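Local coordinates for protein cocosin 1 acidic chain (Cocos nucifera, PDB 5WPW) that serves as an 11S globulin seed storage protein, a nutrient reservoir built as a hexamer, at residues A[22-27]-A[210-215]; A[55-60]-A[138-143]; A[74-79]-A[246-251]; A[318-323]-A[349-354]. The protein carries 2 engineered substitutions. One frame throughout, in Å; residues are numbered along the deposited sequence.

Contact 1: A[22-27]-A[210-215]; sequences GVTDYF and GEIVRA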
loop_
_atom_site.group_PDB
_atom_site.type_symbol
_atom_site.label_atom_id
_atom_site.label_comp_id
_atom_site.label_asym_id
_atom_site.label_seq_id
_atom_site.Cartn_x
_atom_site.Cartn_y
_atom_site.Cartn_z
ATOM N N GLY A 22 -16.986 -10.650 39.902
ATOM C CA GLY A 22 -16.729 -9.301 39.446
ATOM C C GLY A 22 -18.021 -8.613 39.058
ATOM O O GLY A 22 -19.112 -9.165 39.232
ATOM N N VAL A 23 -17.872 -7.379 38.553
ATOM C CA VAL A 23 -18.975 -6.535 38.102
ATOM C C VAL A 23 -18.594 -5.841 36.794
ATOM O O VAL A 23 -17.423 -5.520 36.543
ATOM C CB VAL A 23 -19.390 -5.455 39.138
ATOM C CG1 VAL A 23 -19.453 -6.024 40.547
ATOM C CG2 VAL A 23 -18.468 -4.257 39.082
ATOM N N THR A 24 -19.613 -5.590 35.971
ATOM C CA THR A 24 -19.483 -4.880 34.698
ATOM C C THR A 24 -20.366 -3.642 34.728
ATOM O O THR A 24 -21.586 -3.756 34.882
ATOM C CB THR A 24 -19.882 -5.779 33.522
ATOM O OG1 THR A 24 -19.140 -7.008 33.578
ATOM C CG2 THR A 24 -19.597 -5.081 32.198
ATOM N N ASP A 25 -19.752 -2.467 34.579
ATOM C CA ASP A 25 -20.458 -1.193 34.557
ATOM C C ASP A 25 -20.607 -0.755 33.111
ATOM O O ASP A 25 -19.625 -0.748 32.370
ATOM C CB ASP A 25 -19.688 -0.126 35.336
ATOM C CG ASP A 25 -19.460 -0.507 36.763
ATOM O OD1 ASP A 25 -20.302 -1.272 37.287
ATOM O OD2 ASP A 25 -18.444 -0.087 37.349
ATOM N N TYR A 26 -21.819 -0.416 32.700
ATOM C CA TYR A 26 -22.055 0.010 31.323
ATOM C C TYR A 26 -22.351 1.508 31.289
ATOM O O TYR A 26 -23.277 1.978 31.960
ATOM C CB TYR A 26 -23.197 -0.781 30.681
ATOM C CG TYR A 26 -23.012 -2.291 30.648
ATOM C CD1 TYR A 26 -23.256 -3.064 31.783
ATOM C CD2 TYR A 26 -22.626 -2.951 29.480
ATOM C CE1 TYR A 26 -23.105 -4.447 31.762
ATOM C CE2 TYR A 26 -22.471 -4.342 29.445
ATOM C CZ TYR A 26 -22.713 -5.084 30.597
ATOM O OH TYR A 26 -22.575 -6.467 30.608
ATOM N N PHE A 27 -21.571 2.256 30.509
ATOM C CA PHE A 27 -22.004 3.602 30.151
ATOM C C PHE A 27 -23.095 3.503 29.093
ATOM O O PHE A 27 -23.208 2.500 28.387
ATOM C CB PHE A 27 -20.842 4.451 29.636
ATOM C CG PHE A 27 -19.734 4.669 30.637
ATOM C CD1 PHE A 27 -18.855 3.654 30.953
ATOM C CD2 PHE A 27 -19.551 5.921 31.229
ATOM C CE1 PHE A 27 -17.827 3.863 31.859
ATOM C CE2 PHE A 27 -18.529 6.140 32.127
ATOM C CZ PHE A 27 -17.664 5.099 32.445
ATOM N N GLY A 210 -23.048 -15.501 35.735
ATOM C CA GLY A 210 -22.745 -14.339 34.902
ATOM C C GLY A 210 -21.482 -14.559 34.080
ATOM O O GLY A 210 -21.004 -15.694 33.922
ATOM N N GLU A 211 -20.919 -13.458 33.558
ATOM C CA GLU A 211 -19.786 -13.559 32.640
ATOM C C GLU A 211 -18.424 -13.433 33.323
ATOM O O GLU A 211 -17.393 -13.576 32.655
ATOM C CB GLU A 211 -19.911 -12.507 31.529
ATOM C CG GLU A 211 -19.874 -11.101 32.032
ATOM C CD GLU A 211 -19.501 -10.108 30.939
ATOM O OE1 GLU A 211 -18.953 -10.533 29.892
ATOM O OE2 GLU A 211 -19.744 -8.899 31.142
ATOM N N ILE A 212 -18.379 -13.183 34.626
ATOM C CA ILE A 212 -17.147 -13.252 35.392
ATOM C C ILE A 212 -17.380 -14.268 36.503
ATOM O O ILE A 212 -18.187 -14.021 37.404
ATOM C CB ILE A 212 -16.740 -11.895 35.971
ATOM C CG1 ILE A 212 -16.728 -10.827 34.866
ATOM C CG2 ILE A 212 -15.397 -12.018 36.655
ATOM C CD1 ILE A 212 -16.698 -9.391 35.409
ATOM N N VAL A 213 -16.687 -15.405 36.434
ATOM C CA VAL A 213 -16.935 -16.550 37.311
ATOM C C VAL A 213 -15.693 -16.850 38.142
ATOM O O VAL A 213 -14.569 -16.509 37.759
ATOM C CB VAL A 213 -17.376 -17.790 36.494
ATOM C CG1 VAL A 213 -18.465 -17.399 35.527
ATOM C CG2 VAL A 213 -16.177 -18.464 35.770
ATOM N N ARG A 214 -15.896 -17.498 39.295
ATOM C CA ARG A 214 -14.795 -17.792 40.203
ATOM C C ARG A 214 -14.160 -19.128 39.837
ATOM O O ARG A 214 -14.861 -20.132 39.666
ATOM C CB ARG A 214 -15.286 -17.807 41.658
ATOM C CG ARG A 214 -14.182 -17.802 42.725
ATOM C CD ARG A 214 -13.635 -16.388 43.066
ATOM N NE ARG A 214 -14.663 -15.445 43.525
ATOM C CZ ARG A 214 -14.416 -14.261 44.091
ATOM N NH1 ARG A 214 -13.160 -13.855 44.296
ATOM N NH2 ARG A 214 -15.429 -13.481 44.462
ATOM N N ALA A 215 -12.841 -19.134 39.683
ATOM C CA ALA A 215 -12.077 -20.378 39.589
ATOM C C ALA A 215 -11.529 -20.659 40.987
ATOM O O ALA A 215 -10.529 -20.067 41.398
ATOM C CB ALA A 215 -10.955 -20.274 38.562
#

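Contact 2: A[55-60]-A[138-143]; sequences SMSNAP and TVLDTS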
loop_
_atom_site.group_PDB
_atom_site.type_symbol
_atom_site.label_atom_id
_atom_site.label_comp_id
_atom_site.label_asym_id
_atom_site.label_seq_id
_atom_site.Cartn_x
_atom_site.Cartn_y
_atom_site.Cartn_z
ATOM N N SER A 55 -15.842 -14.684 24.777
ATOM C CA SER A 55 -16.904 -14.016 24.038
ATOM C C SER A 55 -16.264 -13.225 22.908
ATOM O O SER A 55 -15.053 -12.979 22.910
ATOM C CB SER A 55 -17.751 -13.101 24.939
ATOM O OG SER A 55 -17.078 -11.887 25.288
ATOM N N MET A 56 -17.083 -12.844 21.939
ATOM C CA MET A 56 -16.604 -12.026 20.837
ATOM C C MET A 56 -17.624 -10.935 20.563
ATOM O O MET A 56 -18.813 -11.085 20.858
ATOM C CB MET A 56 -16.281 -12.852 19.595
ATOM C CG MET A 56 -17.385 -13.679 19.037
ATOM S SD MET A 56 -18.289 -12.753 17.773
ATOM C CE MET A 56 -19.307 -14.084 17.119
ATOM N N SER A 57 -17.140 -9.813 20.030
ATOM C CA SER A 57 -17.956 -8.629 19.807
ATOM C C SER A 57 -17.940 -8.248 18.327
ATOM O O SER A 57 -17.002 -8.573 17.602
ATOM C CB SER A 57 -17.463 -7.438 20.644
ATOM O OG SER A 57 -17.721 -7.633 22.042
ATOM N N ASN A 58 -19.008 -7.586 17.885
ATOM C CA ASN A 58 -19.122 -7.097 16.510
ATOM C C ASN A 58 -18.242 -5.885 16.239
ATOM O O ASN A 58 -18.107 -5.497 15.073
ATOM C CB ASN A 58 -20.575 -6.725 16.190
ATOM C CG ASN A 58 -21.077 -5.491 16.996
ATOM O OD1 ASN A 58 -20.757 -5.327 18.185
ATOM N ND2 ASN A 58 -21.867 -4.632 16.348
ATOM N N ALA A 59 -17.670 -5.280 17.267
ATOM C CA ALA A 59 -16.892 -4.051 17.130
ATOM C C ALA A 59 -15.467 -4.245 17.635
ATOM O O ALA A 59 -15.252 -4.964 18.630
ATOM C CB ALA A 59 -17.557 -2.921 17.897
ATOM N N PRO A 60 -14.469 -3.669 16.963
ATOM C CA PRO A 60 -13.112 -3.700 17.518
ATOM C C PRO A 60 -13.071 -2.842 18.770
ATOM O O PRO A 60 -13.893 -1.938 18.951
ATOM C CB PRO A 60 -12.246 -3.118 16.398
ATOM C CG PRO A 60 -13.182 -2.182 15.660
ATOM C CD PRO A 60 -14.553 -2.854 15.734
ATOM N N THR A 138 -12.971 -0.363 28.710
ATOM C CA THR A 138 -13.045 -0.803 27.318
ATOM C C THR A 138 -13.850 0.170 26.479
ATOM O O THR A 138 -14.977 0.521 26.853
ATOM C CB THR A 138 -13.700 -2.175 27.242
ATOM O OG1 THR A 138 -12.800 -3.138 27.780
ATOM C CG2 THR A 138 -14.055 -2.517 25.805
ATOM N N VAL A 139 -13.299 0.584 25.329
ATOM C CA VAL A 139 -14.016 1.423 24.372
ATOM C C VAL A 139 -14.166 0.607 23.087
ATOM O O VAL A 139 -13.165 0.129 22.533
ATOM C CB VAL A 139 -13.285 2.756 24.102
ATOM C CG1 VAL A 139 -14.088 3.620 23.169
ATOM C CG2 VAL A 139 -12.999 3.518 25.406
ATOM N N LEU A 140 -15.408 0.380 22.670
ATOM C CA LEU A 140 -15.731 -0.398 21.477
ATOM C C LEU A 140 -16.168 0.541 20.351
ATOM O O LEU A 140 -17.082 1.352 20.538
ATOM C CB LEU A 140 -16.851 -1.394 21.771
ATOM C CG LEU A 140 -16.612 -2.570 22.728
ATOM C CD1 LEU A 140 -17.575 -2.534 23.890
ATOM C CD2 LEU A 140 -16.751 -3.877 21.928
ATOM N N ASP A 141 -15.531 0.439 19.182
ATOM C CA ASP A 141 -15.884 1.359 18.086
ATOM C C ASP A 141 -16.984 0.709 17.262
ATOM O O ASP A 141 -16.725 -0.018 16.315
ATOM C CB ASP A 141 -14.666 1.713 17.244
ATOM C CG ASP A 141 -14.972 2.781 16.193
ATOM O OD1 ASP A 141 -16.119 3.273 16.140
ATOM O OD2 ASP A 141 -14.058 3.130 15.419
ATOM N N THR A 142 -18.236 0.968 17.633
ATOM C CA THR A 142 -19.372 0.370 16.946
ATOM C C THR A 142 -19.706 1.070 15.636
ATOM O O THR A 142 -20.567 0.580 14.892
ATOM C CB THR A 142 -20.583 0.379 17.870
ATOM O OG1 THR A 142 -20.778 1.710 18.364
ATOM C CG2 THR A 142 -20.334 -0.556 19.080
ATOM N N SER A 143 -19.071 2.205 15.359
ATOM C CA SER A 143 -19.124 2.874 14.062
ATOM C C SER A 143 -18.032 2.405 13.106
ATOM O O SER A 143 -18.018 2.819 11.936
ATOM C CB SER A 143 -18.983 4.388 14.259
ATOM O OG SER A 143 -20.231 4.943 14.598
#

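Contact 3: A[74-79]-A[246-251]; sequences LVMPGC and CSMKIK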
loop_
_atom_site.group_PDB
_atom_site.type_symbol
_atom_site.label_atom_id
_atom_site.label_comp_id
_atom_site.label_asym_id
_atom_site.label_seq_id
_atom_site.Cartn_x
_atom_site.Cartn_y
_atom_site.Cartn_z
ATOM N N LEU A 74 -6.483 -14.443 23.425
ATOM C CA LEU A 74 -7.117 -14.024 22.186
ATOM C C LEU A 74 -6.937 -15.154 21.191
ATOM O O LEU A 74 -5.800 -15.530 20.864
ATOM C CB LEU A 74 -6.482 -12.741 21.666
ATOM C CG LEU A 74 -7.004 -12.248 20.330
ATOM C CD1 LEU A 74 -8.395 -11.769 20.559
ATOM C CD2 LEU A 74 -6.123 -11.118 19.831
ATOM N N VAL A 75 -8.033 -15.710 20.729
ATOM C CA VAL A 75 -7.955 -16.839 19.810
ATOM C C VAL A 75 -7.988 -16.318 18.379
ATOM O O VAL A 75 -8.962 -15.680 17.959
ATOM C CB VAL A 75 -9.083 -17.842 20.062
ATOM C CG1 VAL A 75 -8.997 -18.964 19.044
ATOM C CG2 VAL A 75 -9.001 -18.381 21.493
ATOM N N MET A 76 -6.924 -16.603 17.621
ATOM C CA MET A 76 -6.858 -16.201 16.219
ATOM C C MET A 76 -7.218 -17.395 15.350
ATOM O O MET A 76 -6.430 -18.342 15.269
ATOM C CB MET A 76 -5.461 -15.678 15.879
ATOM C CG MET A 76 -4.922 -14.701 16.915
ATOM S SD MET A 76 -3.903 -13.385 16.217
ATOM C CE MET A 76 -3.400 -12.490 17.696
ATOM N N PRO A 77 -8.386 -17.405 14.702
ATOM C CA PRO A 77 -8.827 -18.596 13.964
ATOM C C PRO A 77 -7.901 -18.966 12.811
ATOM O O PRO A 77 -7.507 -18.125 11.999
ATOM C CB PRO A 77 -10.215 -18.194 13.445
ATOM C CG PRO A 77 -10.275 -16.713 13.568
ATOM C CD PRO A 77 -9.416 -16.356 14.731
ATOM N N GLY A 78 -7.591 -20.251 12.718
ATOM C CA GLY A 78 -6.757 -20.738 11.639
ATOM C C GLY A 78 -5.280 -20.703 11.937
ATOM O O GLY A 78 -4.481 -21.120 11.088
ATOM N N CYS A 79 -4.865 -20.165 13.188
ATOM C CA CYS A 79 -3.506 -20.152 13.692
ATOM C C CYS A 79 -3.255 -21.412 14.514
ATOM O O CYS A 79 -4.174 -21.917 15.169
ATOM C CB CYS A 79 -3.270 -18.914 14.552
ATOM S SG CYS A 79 -3.249 -17.374 13.500
ATOM N N CYS A 246 -0.080 -14.599 12.763
ATOM C CA CYS A 246 -0.471 -15.255 14.008
ATOM C C CYS A 246 0.334 -14.768 15.193
ATOM O O CYS A 246 -0.008 -15.103 16.332
ATOM C CB CYS A 246 -0.341 -16.772 13.880
ATOM S SG CYS A 246 -1.437 -17.472 12.654
ATOM N N SER A 247 1.384 -13.987 14.951
ATOM C CA SER A 247 2.238 -13.468 16.006
ATOM C C SER A 247 2.114 -11.958 16.153
ATOM O O SER A 247 3.059 -11.311 16.608
ATOM C CB SER A 247 3.695 -13.866 15.747
ATOM O OG SER A 247 3.794 -15.265 15.561
ATOM N N MET A 248 0.978 -11.382 15.760
ATOM C CA MET A 248 0.754 -9.948 15.952
ATOM C C MET A 248 0.787 -9.607 17.439
ATOM O O MET A 248 0.169 -10.297 18.257
ATOM C CB MET A 248 -0.608 -9.539 15.398
ATOM C CG MET A 248 -0.743 -9.437 13.916
ATOM S SD MET A 248 -2.318 -8.606 13.628
ATOM C CE MET A 248 -3.465 -9.922 14.045
ATOM N N LYS A 249 1.474 -8.528 17.792
ATOM C CA LYS A 249 1.396 -8.040 19.155
ATOM C C LYS A 249 0.026 -7.401 19.339
ATOM O O LYS A 249 -0.438 -6.665 18.468
ATOM C CB LYS A 249 2.520 -7.035 19.437
ATOM C CG LYS A 249 2.612 -6.596 20.897
ATOM C CD LYS A 249 3.701 -5.528 21.117
ATOM C CE LYS A 249 3.753 -4.543 19.957
ATOM N NZ LYS A 249 3.820 -3.089 20.343
ATOM N N ILE A 250 -0.646 -7.709 20.448
ATOM C CA ILE A 250 -1.968 -7.161 20.740
ATOM C C ILE A 250 -1.975 -6.275 21.964
ATOM O O ILE A 250 -3.042 -5.776 22.348
ATOM C CB ILE A 250 -3.025 -8.272 20.912
ATOM C CG1 ILE A 250 -2.612 -9.234 22.021
ATOM C CG2 ILE A 250 -3.271 -8.995 19.598
ATOM C CD1 ILE A 250 -3.728 -9.532 22.998
ATOM N N LYS A 251 -0.836 -6.102 22.615
ATOM C CA LYS A 251 -0.780 -5.449 23.910
ATOM C C LYS A 251 0.410 -4.505 23.911
ATOM O O LYS A 251 1.470 -4.829 23.358
ATOM C CB LYS A 251 -0.645 -6.486 25.031
ATOM C CG LYS A 251 -0.278 -5.918 26.399
ATOM C CD LYS A 251 -0.183 -7.061 27.426
ATOM C CE LYS A 251 1.206 -7.141 28.046
ATOM N NZ LYS A 251 2.223 -7.880 27.234
#

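Contact 4: A[318-323]-A[349-354]; sequences GRVEVA and MLERAG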
loop_
_atom_site.group_PDB
_atom_site.type_symbol
_atom_site.label_atom_id
_atom_site.label_comp_id
_atom_site.label_asym_id
_atom_site.label_seq_id
_atom_site.Cartn_x
_atom_site.Cartn_y
_atom_site.Cartn_z
ATOM N N GLY A 318 -9.110 17.545 37.864
ATOM C CA GLY A 318 -8.698 18.620 36.986
ATOM C C GLY A 318 -9.869 19.346 36.370
ATOM O O GLY A 318 -10.990 18.837 36.315
ATOM N N ARG A 319 -9.592 20.563 35.926
ATOM C CA ARG A 319 -10.548 21.388 35.208
ATOM C C ARG A 319 -10.392 21.152 33.711
ATOM O O ARG A 319 -9.288 21.283 33.177
ATOM C CB ARG A 319 -10.313 22.870 35.502
ATOM C CG ARG A 319 -11.438 23.774 35.059
ATOM C CD ARG A 319 -12.540 23.699 36.090
ATOM N NE ARG A 319 -13.752 24.411 35.699
ATOM C CZ ARG A 319 -14.879 24.371 36.403
ATOM N NH1 ARG A 319 -14.931 23.646 37.516
ATOM N NH2 ARG A 319 -15.950 25.052 36.000
ATOM N N VAL A 320 -11.489 20.815 33.044
ATOM C CA VAL A 320 -11.534 20.713 31.584
ATOM C C VAL A 320 -12.500 21.762 31.051
ATOM O O VAL A 320 -13.637 21.870 31.524
ATOM C CB VAL A 320 -11.961 19.311 31.114
ATOM C CG1 VAL A 320 -11.829 19.200 29.576
ATOM C CG2 VAL A 320 -11.146 18.259 31.798
ATOM N N GLU A 321 -12.056 22.523 30.055
ATOM C CA GLU A 321 -12.938 23.395 29.307
ATOM C C GLU A 321 -12.923 22.983 27.845
ATOM O O GLU A 321 -11.851 22.762 27.275
ATOM C CB GLU A 321 -12.518 24.835 29.456
ATOM C CG GLU A 321 -12.665 25.313 30.886
ATOM C CD GLU A 321 -12.281 26.756 31.015
ATOM O OE1 GLU A 321 -11.514 27.085 31.940
ATOM O OE2 GLU A 321 -12.738 27.554 30.174
ATOM N N VAL A 322 -14.102 22.883 27.254
ATOM C CA VAL A 322 -14.260 22.512 25.854
ATOM C C VAL A 322 -15.083 23.588 25.158
ATOM O O VAL A 322 -16.102 24.034 25.691
ATOM C CB VAL A 322 -14.919 21.120 25.736
ATOM C CG1 VAL A 322 -15.080 20.731 24.247
ATOM C CG2 VAL A 322 -14.099 20.101 26.480
ATOM N N ALA A 323 -14.634 24.012 23.971
ATOM C CA ALA A 323 -15.299 25.018 23.147
ATOM C C ALA A 323 -15.680 24.421 21.788
ATOM O O ALA A 323 -14.919 23.625 21.229
ATOM C CB ALA A 323 -14.392 26.235 22.924
ATOM N N MET A 349 -10.097 22.182 23.291
ATOM C CA MET A 349 -10.167 21.851 24.703
ATOM C C MET A 349 -8.873 22.187 25.428
ATOM O O MET A 349 -7.786 22.259 24.846
ATOM C CB MET A 349 -10.514 20.382 24.904
ATOM C CG MET A 349 -9.364 19.458 24.728
ATOM S SD MET A 349 -9.702 18.165 25.935
ATOM C CE MET A 349 -8.474 16.959 25.483
ATOM N N LEU A 350 -9.024 22.320 26.740
ATOM C CA LEU A 350 -8.019 22.845 27.645
ATOM C C LEU A 350 -8.199 22.113 28.971
ATOM O O LEU A 350 -9.339 21.898 29.394
ATOM C CB LEU A 350 -8.237 24.357 27.789
ATOM C CG LEU A 350 -7.538 25.261 28.778
ATOM C CD1 LEU A 350 -7.573 26.684 28.203
ATOM C CD2 LEU A 350 -8.221 25.197 30.136
ATOM N N GLU A 351 -7.092 21.701 29.594
ATOM C CA GLU A 351 -7.133 21.001 30.877
ATOM C C GLU A 351 -6.095 21.569 31.844
ATOM O O GLU A 351 -4.959 21.862 31.455
ATOM C CB GLU A 351 -6.869 19.508 30.719
ATOM C CG GLU A 351 -7.962 18.788 29.975
ATOM C CD GLU A 351 -7.439 17.614 29.206
ATOM O OE1 GLU A 351 -6.214 17.364 29.255
ATOM O OE2 GLU A 351 -8.259 16.938 28.563
ATOM N N ARG A 352 -6.480 21.679 33.118
ATOM C CA ARG A 352 -5.570 22.120 34.172
ATOM C C ARG A 352 -5.750 21.232 35.392
ATOM O O ARG A 352 -6.867 21.086 35.901
ATOM C CB ARG A 352 -5.810 23.585 34.531
ATOM C CG ARG A 352 -4.717 24.164 35.404
ATOM C CD ARG A 352 -5.309 24.921 36.574
ATOM N NE ARG A 352 -5.598 26.310 36.229
ATOM C CZ ARG A 352 -4.680 27.273 36.194
ATOM N NH1 ARG A 352 -3.412 26.994 36.481
ATOM N NH2 ARG A 352 -5.029 28.514 35.873
ATOM N N ALA A 353 -4.660 20.624 35.843
ATOM C CA ALA A 353 -4.714 19.787 37.031
ATOM C C ALA A 353 -4.922 20.653 38.271
ATOM O O ALA A 353 -4.482 21.810 38.333
ATOM C CB ALA A 353 -3.426 18.974 37.170
ATOM N N GLY A 354 -5.607 20.089 39.263
ATOM C CA GLY A 354 -5.659 20.693 40.579
ATOM C C GLY A 354 -4.361 20.456 41.330
ATOM O O GLY A 354 -3.369 19.961 40.789
#

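Contact 1: A[22-27]-A[210-215]
Two strands of the N-terminal cupin domain face each other here without pairing: strand 22-26 belongs to one sheet, beside strands 15-19 and 40-46, while strand 212-214 belongs to the other, beside strand 50-57. They run antiparallel, at 174°, and their axes come no closer than 7.4 Å, so side chains have to bridge them. Ile212 does most of this. Its CG1 branch, lying beside its own backbone N (chi1 -52°), carries CD1 to 3.9 Å from Val23 N and also up against Thr24 OG1. Its CG2 covers Gly22 N at 3.9 Å, an amide that is buried and has no hydrogen-bond partner in the model. Gly22 suits this place because a CB here would point at Ile212 and crowd its CD1. Next to the isoleucine, the extended Glu211 side chain meets Thr24 crosswise, and Glu211 OE2 lies 3.1 Å from Thr24 OG1. Arg44 is shared by the two, in a salt bridge with Glu211 OE2 and a hydrogen bond with Thr24 OG1. Tyr26 approaches the carboxylate tip to tip, but its hydroxyl is hydrogen-bonded to Gln162. Face-to-face packing of two antiparallel sheets is typical of the cupin beta-barrel.

Contact 2: A[55-60]-A[138-143]
Pro60 O is gripped twice, by one hydrogen bond and one weaker CH contact. Asp141 N donates to it over 2.9 Å, with an angle of 163° at the hydrogen and nearly along the C=O axis, while Leu140 CA lies 3.5 Å from Pro60 O as a CA-H...O donor. Both donors lie in an inverse gamma turn centred on Asp141, closed by a weak bond from Thr142 N to Leu140 O. In the cupin barrel, residues 58-60 carry the chain from strand 50-57 of one sheet to strand 61-67 of the other, where strand 134-140 is the neighbour of 61-67; the contact therefore fastens a crossing between sheets. Ala59 is small enough to press into the turn: its CB meets Asp141 O at 3.4 Å and Thr142 CG2 at 3.8 Å. Thr142 presents that methyl because OG1 takes the crowded position between N and the carbonyl carbon (chi1 52°), so CG2 lies anti to the carbonyl carbon. On the strand side of the turn, Leu140 CD2 reaches across to Ser57 CB at 3.9 Å and brushes Ala59 O. Ser57 turns its hydroxyl to His153, to which it is hydrogen-bonded.

Contact 3: A[74-79]-A[246-251]
A disulfide and a short row of interlocking apolar tips hold these two loops together. Cys79 SG and Cys246 SG are bonded at 2.0 Å with a left-handed twist (chi3 -83°), the covalent link between the acidic and basic chains. Cys79 is brought to it by a type II beta turn, Met76 to Cys79, closed by a 3.2 Å bond from Cys79 N to Met76 O; Gly78, with its positive phi of 89°, suits the turn's third position. Beyond the disulfide the surfaces mesh through methyl groups. The CG2 methyl of Ile250 is the main bump: it sits over the notch where Leu74 CD2 (3.6 Å) and Met76 CE (4.0 Å) meet. Met76, bent at chi2, slides past Ile250 in the opposing direction, and its sulfur meets Met248 obliquely, SD to CE 4.1 Å. Unbranched, flexible methionines suit an irregular interface between two loops with no paired backbone. Tyr108 of strand 107-110 packs against Leu74, Met76 and Ile250 alike, and Phe241 of a neighbouring subunit lies on Met76 and Cys79. Past Ile250 the chain enters strand 251-253, outermost in its sheet within this chain; Val118 and Leu116 of adjoining strand 114-118 touch Leu74 and Ile250 respectively.

Contact 4: A[318-323]-A[349-354]
Met349 runs from this strand pair into the barrel interior. Met349 CB rests 3.6 Å from Glu321 O and 3.9 Å from Val322 CG2, alongside a valine pointing the same way. CG takes the crowded position between the backbone N and the carbonyl carbon (chi1 79°), and a bend at chi2 swings Met349 SD to 4.3 Å from Val320 CG1. CE then leads away from strand 318-323, the side chain packing on His302, Met311 and Val343. The backbone beneath is regular antiparallel sheet, its strands at 168°. Arg319 and Arg352 form a hydrogen-bonded pair, each N donating to the other's O, with Arg319 N to Arg352 O at 2.8 Å; Glu321 and Leu350 form the next, where Leu350 N to Glu321 O is more bent, 138° at the hydrogen. This is the C-terminal cupin domain, and the face bearing Val320, Val322, Met349 and Glu351 looks across to strands 309-314 and 340-343 of the other sheet. Beta-branched valines suit the extended backbone and fill that interior; the Val320 methyls also line the aliphatic part of Glu351, CG2 to CG 3.7 Å. On the reverse face Leu350 and Glu321 meet Leu187 of a neighbouring subunit, and Glu321 OE2 accepts a hydrogen bond from Ser184 N of that subunit. Arg319 turns instead to Asp332 of strand 329-336, in a salt bridge.

How the contacts relate
Contacts 1 and 2 belong to the two sheets of the N-terminal cupin domain, strands 212-214 and 50-57 being neighbours in one of them; their centres lie about 17 Å apart. Contact 1 joins those sheets through side chains, with no backbone hydrogen bond between its segments, while contact 2, nearest the chain's centre, relies on one at a turn. Contact 3, the covalent one, lies between loops further out, its segments alternating along the chain with those of contacts 1 and 2. Contact 4, in the C-terminal cupin domain, is held by sheet hydrogen bonding. Contact 2 has only buried touching residues; contacts 1 and 3 include partly exposed ones, and contact 4 reaches the surface at Arg319.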